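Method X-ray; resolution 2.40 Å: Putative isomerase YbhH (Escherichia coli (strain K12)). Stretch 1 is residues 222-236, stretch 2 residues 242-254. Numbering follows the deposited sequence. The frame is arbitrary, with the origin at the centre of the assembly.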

# COMPACT_ATOMS: atom_id res chain seq x y z
N ALA A 222 -20.98 30.86 -24.32
CA ALA A 222 -19.70 31.53 -24.53
C ALA A 222 -18.70 31.17 -23.43
O ALA A 222 -17.50 31.04 -23.69
CB ALA A 222 -19.90 33.05 -24.60
N LEU A 223 -19.18 31.00 -22.19
CA LEU A 223 -18.31 30.56 -21.11
C LEU A 223 -17.83 29.13 -21.33
O LEU A 223 -16.65 28.82 -21.16
CB LEU A 223 -19.02 30.67 -19.76
CG LEU A 223 -18.34 29.98 -18.58
CD1 LEU A 223 -17.01 30.63 -18.25
CD2 LEU A 223 -19.25 29.95 -17.36
N LEU A 224 -18.75 28.23 -21.72
CA LEU A 224 -18.38 26.84 -21.96
C LEU A 224 -17.37 26.72 -23.09
O LEU A 224 -16.55 25.80 -23.10
CB LEU A 224 -19.63 26.02 -22.26
CG LEU A 224 -20.72 26.03 -21.19
CD1 LEU A 224 -21.87 25.11 -21.59
CD2 LEU A 224 -20.16 25.64 -19.83
N ALA A 225 -17.42 27.65 -24.06
CA ALA A 225 -16.42 27.64 -25.12
C ALA A 225 -15.06 28.08 -24.59
O ALA A 225 -14.03 27.46 -24.91
CB ALA A 225 -16.87 28.55 -26.27
N ARG A 226 -15.02 29.15 -23.79
CA ARG A 226 -13.76 29.61 -23.21
C ARG A 226 -13.16 28.56 -22.29
O ARG A 226 -11.94 28.42 -22.22
CB ARG A 226 -13.96 30.92 -22.47
CG ARG A 226 -13.87 32.15 -23.35
CD ARG A 226 -13.92 33.44 -22.54
NE ARG A 226 -13.41 34.58 -23.29
CZ ARG A 226 -14.14 35.34 -24.10
NH1 ARG A 226 -15.43 35.08 -24.27
NH2 ARG A 226 -13.58 36.36 -24.74
N ILE A 227 -14.01 27.81 -21.57
CA ILE A 227 -13.50 26.75 -20.71
C ILE A 227 -12.90 25.63 -21.54
O ILE A 227 -11.83 25.10 -21.20
CB ILE A 227 -14.63 26.24 -19.78
CG1 ILE A 227 -15.03 27.31 -18.78
CG2 ILE A 227 -14.19 24.97 -19.06
CD1 ILE A 227 -16.13 26.89 -17.83
N GLU A 228 -13.55 25.25 -22.64
CA GLU A 228 -13.04 24.17 -23.48
C GLU A 228 -11.71 24.54 -24.11
O GLU A 228 -10.81 23.70 -24.21
CB GLU A 228 -14.06 23.81 -24.56
CG GLU A 228 -15.10 22.80 -24.11
CD GLU A 228 -14.50 21.43 -23.86
OE1 GLU A 228 -13.47 21.10 -24.49
OE2 GLU A 228 -15.05 20.68 -23.03
N SER A 229 -11.56 25.79 -24.55
CA SER A 229 -10.29 26.24 -25.13
C SER A 229 -9.14 26.02 -24.15
O SER A 229 -8.05 25.62 -24.55
CB SER A 229 -10.39 27.71 -25.53
OG SER A 229 -9.11 28.23 -25.86
N ILE A 230 -9.38 26.28 -22.87
CA ILE A 230 -8.34 26.08 -21.87
C ILE A 230 -8.16 24.60 -21.54
O ILE A 230 -7.04 24.15 -21.27
CB ILE A 230 -8.65 26.91 -20.61
CG1 ILE A 230 -8.93 28.37 -21.00
CG2 ILE A 230 -7.50 26.84 -19.62
CD1 ILE A 230 -9.37 29.23 -19.83
N ARG A 231 -9.25 23.82 -21.56
CA ARG A 231 -9.15 22.42 -21.19
C ARG A 231 -8.39 21.62 -22.24
O ARG A 231 -7.49 20.83 -21.90
CB ARG A 231 -10.54 21.82 -20.98
CG ARG A 231 -10.48 20.39 -20.46
CD ARG A 231 -11.85 19.77 -20.34
NE ARG A 231 -12.39 19.34 -21.63
CZ ARG A 231 -12.21 18.13 -22.15
NH1 ARG A 231 -11.51 17.21 -21.48
NH2 ARG A 231 -12.74 17.83 -23.33
N LEU A 232 -8.75 21.78 -23.51
CA LEU A 232 -8.01 21.11 -24.58
C LEU A 232 -6.54 21.51 -24.55
O LEU A 232 -5.66 20.67 -24.76
CB LEU A 232 -8.63 21.44 -25.94
CG LEU A 232 -10.13 21.18 -26.13
CD1 LEU A 232 -10.59 21.71 -27.47
CD2 LEU A 232 -10.44 19.71 -25.99
N GLN A 233 -6.26 22.78 -24.28
CA GLN A 233 -4.88 23.24 -24.21
C GLN A 233 -4.17 22.68 -22.98
O GLN A 233 -2.98 22.33 -23.05
CB GLN A 233 -4.85 24.77 -24.21
CG GLN A 233 -3.81 25.39 -25.14
CD GLN A 233 -3.97 26.89 -25.27
OE1 GLN A 233 -5.09 27.42 -25.23
NE2 GLN A 233 -2.86 27.60 -25.42
N ALA A 234 -4.88 22.58 -21.85
CA ALA A 234 -4.26 22.07 -20.63
C ALA A 234 -4.00 20.57 -20.72
O ALA A 234 -2.98 20.09 -20.21
CB ALA A 234 -5.13 22.40 -19.42
N GLY A 235 -4.91 19.83 -21.34
CA GLY A 235 -4.71 18.40 -21.48
C GLY A 235 -3.49 18.06 -22.32
O GLY A 235 -2.71 17.17 -21.96
N LYS A 236 -3.31 18.76 -23.44
CA LYS A 236 -2.12 18.53 -24.25
C LYS A 236 -0.85 18.93 -23.51
O LYS A 236 0.21 18.34 -23.73
CB LYS A 236 -2.23 19.29 -25.58
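Stretch 2, residues 242-254: DVSNMVIPKPVLI

Stretch 1 is helical throughout, with phi/psi near -65/-40 and backbone hydrogen bonds such as Arg 231 N to Ile 227 O (2.9 Å) and Gly 235 N to Arg 231 O (2.8 Å). Stretch 2 starts as loop or turn and becomes a strand from Lys 250 onward, continuing past Ile 254, after a cis peptide bond before Pro 249. The strand runs obliquely back along the helix: the N-to-C directions differ by 128°, and the axes approach to 9.1 Å. Two CA pairs fix the register, Arg 231 CA to Pro 251 CA at 6.5 Å and Leu 232 CA to Val 243 CA at 5.8 Å. The contact buries 538 Å², both sides summed.

Along the strand, Pro 251 and Leu 253 point their CA-to-CB bonds toward the helix, whereas Lys 250 and Val 252 point away. This alternation places Pro 251 CG 3.7 Å from Ile 227 CG2, and Leu 253 CD1 4.1 Å from Ile 227 CD1 and 4.5 Å from Leu 223 CD2. The apolar contacts therefore move toward the helix N terminus as the strand advances.

Arg 231 has the largest covered area, 120 Å². Its guanidinium reaches backbone carbonyls of the loop: Arg 231 NH2 donates to Val 243 O at 2.9 Å with an N-H...O angle of 142°, while Arg 231 NH1 makes weak hydrogen bonds to Val 243 O and Met 246 O, both at 3.3 Å. Ile 248 O lies 3.1 Å from Arg 231 NH1, but the poor angle excludes a hydrogen bond. Within the helix, Arg 231 NE forms a salt bridge with Glu 228 OE2 at 3.3 Å.

Nearby, Leu 232 CD2 packs 3.7 Å from Ser 244 CA. Gly 235 CA approaches Pro 249 CD to 4.0 Å; an ideal CB on Gly 235 would lie only 3.4 Å from Pro 249 CD and 3.3 Å from Val 243 CB, so the absent side chain permits close packing.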

# COMPACT_ATOMS: atom_id res chain seq x y z
N ASP A 242 -5.42 15.59 -27.40
CA ASP A 242 -6.77 15.51 -27.94
C ASP A 242 -7.73 14.92 -26.89
O ASP A 242 -8.26 13.82 -27.03
CB ASP A 242 -6.80 14.69 -29.23
N VAL A 243 -7.91 15.70 -25.83
CA VAL A 243 -8.83 15.35 -24.75
C VAL A 243 -10.26 15.67 -25.17
O VAL A 243 -11.18 15.64 -24.34
CB VAL A 243 -8.48 16.08 -23.44
N SER A 244 -10.47 15.97 -26.46
CA SER A 244 -11.77 16.41 -26.97
C SER A 244 -12.88 15.41 -26.68
O SER A 244 -14.05 15.81 -26.54
CB SER A 244 -11.67 16.67 -28.47
OG SER A 244 -10.51 16.06 -29.00
N ASN A 245 -12.56 14.12 -26.60
CA ASN A 245 -13.53 13.09 -26.25
C ASN A 245 -13.24 12.41 -24.92
O ASN A 245 -13.99 11.52 -24.52
CB ASN A 245 -13.61 12.03 -27.36
N MET A 246 -12.17 12.80 -24.24
CA MET A 246 -11.91 12.31 -22.89
C MET A 246 -12.64 13.17 -21.87
O MET A 246 -13.01 14.32 -22.13
CB MET A 246 -10.41 12.32 -22.60
CG MET A 246 -9.62 11.29 -23.40
SD MET A 246 -7.95 11.82 -23.84
CE MET A 246 -7.04 11.49 -22.33
N VAL A 247 -12.86 12.59 -20.69
CA VAL A 247 -13.51 13.28 -19.59
C VAL A 247 -12.51 13.92 -18.64
O VAL A 247 -12.89 14.41 -17.58
CB VAL A 247 -14.46 12.34 -18.83
CG1 VAL A 247 -15.59 11.87 -19.73
CG2 VAL A 247 -13.71 11.14 -18.26
N ILE A 248 -11.22 13.91 -19.00
CA ILE A 248 -10.19 14.57 -18.20
C ILE A 248 -9.39 15.50 -19.10
O ILE A 248 -9.33 15.27 -20.32
CB ILE A 248 -9.29 13.54 -17.50
CG1 ILE A 248 -8.58 12.68 -18.56
CG2 ILE A 248 -10.08 12.66 -16.55
CD1 ILE A 248 -7.50 11.80 -18.03
N PRO A 249 -8.78 16.58 -18.57
CA PRO A 249 -8.87 16.98 -17.16
C PRO A 249 -10.20 17.64 -16.85
O PRO A 249 -10.83 18.20 -17.75
CB PRO A 249 -7.73 17.99 -17.01
CG PRO A 249 -7.66 18.63 -18.35
CD PRO A 249 -7.90 17.49 -19.33
N LYS A 250 -10.64 17.55 -15.60
CA LYS A 250 -11.88 18.21 -15.20
C LYS A 250 -11.59 19.67 -14.87
O LYS A 250 -10.84 19.94 -13.93
CB LYS A 250 -12.48 17.51 -13.98
CG LYS A 250 -12.82 16.05 -14.19
CD LYS A 250 -14.31 15.83 -14.38
CE LYS A 250 -14.68 14.35 -14.24
NZ LYS A 250 -13.87 13.48 -15.15
N PRO A 251 -12.13 20.62 -15.63
CA PRO A 251 -11.90 22.03 -15.30
C PRO A 251 -12.71 22.45 -14.08
O PRO A 251 -13.84 22.01 -13.88
CB PRO A 251 -12.36 22.78 -16.56
CG PRO A 251 -13.34 21.85 -17.20
CD PRO A 251 -12.88 20.46 -16.89
N VAL A 252 -12.09 23.28 -13.24
CA VAL A 252 -12.69 23.73 -11.99
C VAL A 252 -12.58 25.25 -11.92
O VAL A 252 -11.47 25.80 -11.91
CB VAL A 252 -12.01 23.11 -10.76
CG1 VAL A 252 -12.66 23.65 -9.50
CG2 VAL A 252 -12.10 21.59 -10.81
N LEU A 253 -13.73 25.92 -11.87
CA LEU A 253 -13.75 27.35 -11.60
C LEU A 253 -13.70 27.59 -10.10
O LEU A 253 -14.47 26.99 -9.34
CB LEU A 253 -15.01 27.99 -12.19
CG LEU A 253 -15.18 27.89 -13.71
CD1 LEU A 253 -16.39 28.71 -14.15
CD2 LEU A 253 -13.93 28.37 -14.42
N ILE A 254 -12.78 28.44 -9.65
CA ILE A 254 -12.61 28.70 -8.23
C ILE A 254 -12.85 30.17 -7.94
O ILE A 254 -12.65 31.05 -8.78
CB ILE A 254 -11.22 28.26 -7.72
CG1 ILE A 254 -10.11 29.11 -8.35
CG2 ILE A 254 -10.99 26.78 -7.98
CD1 ILE A 254 -8.79 29.02 -7.61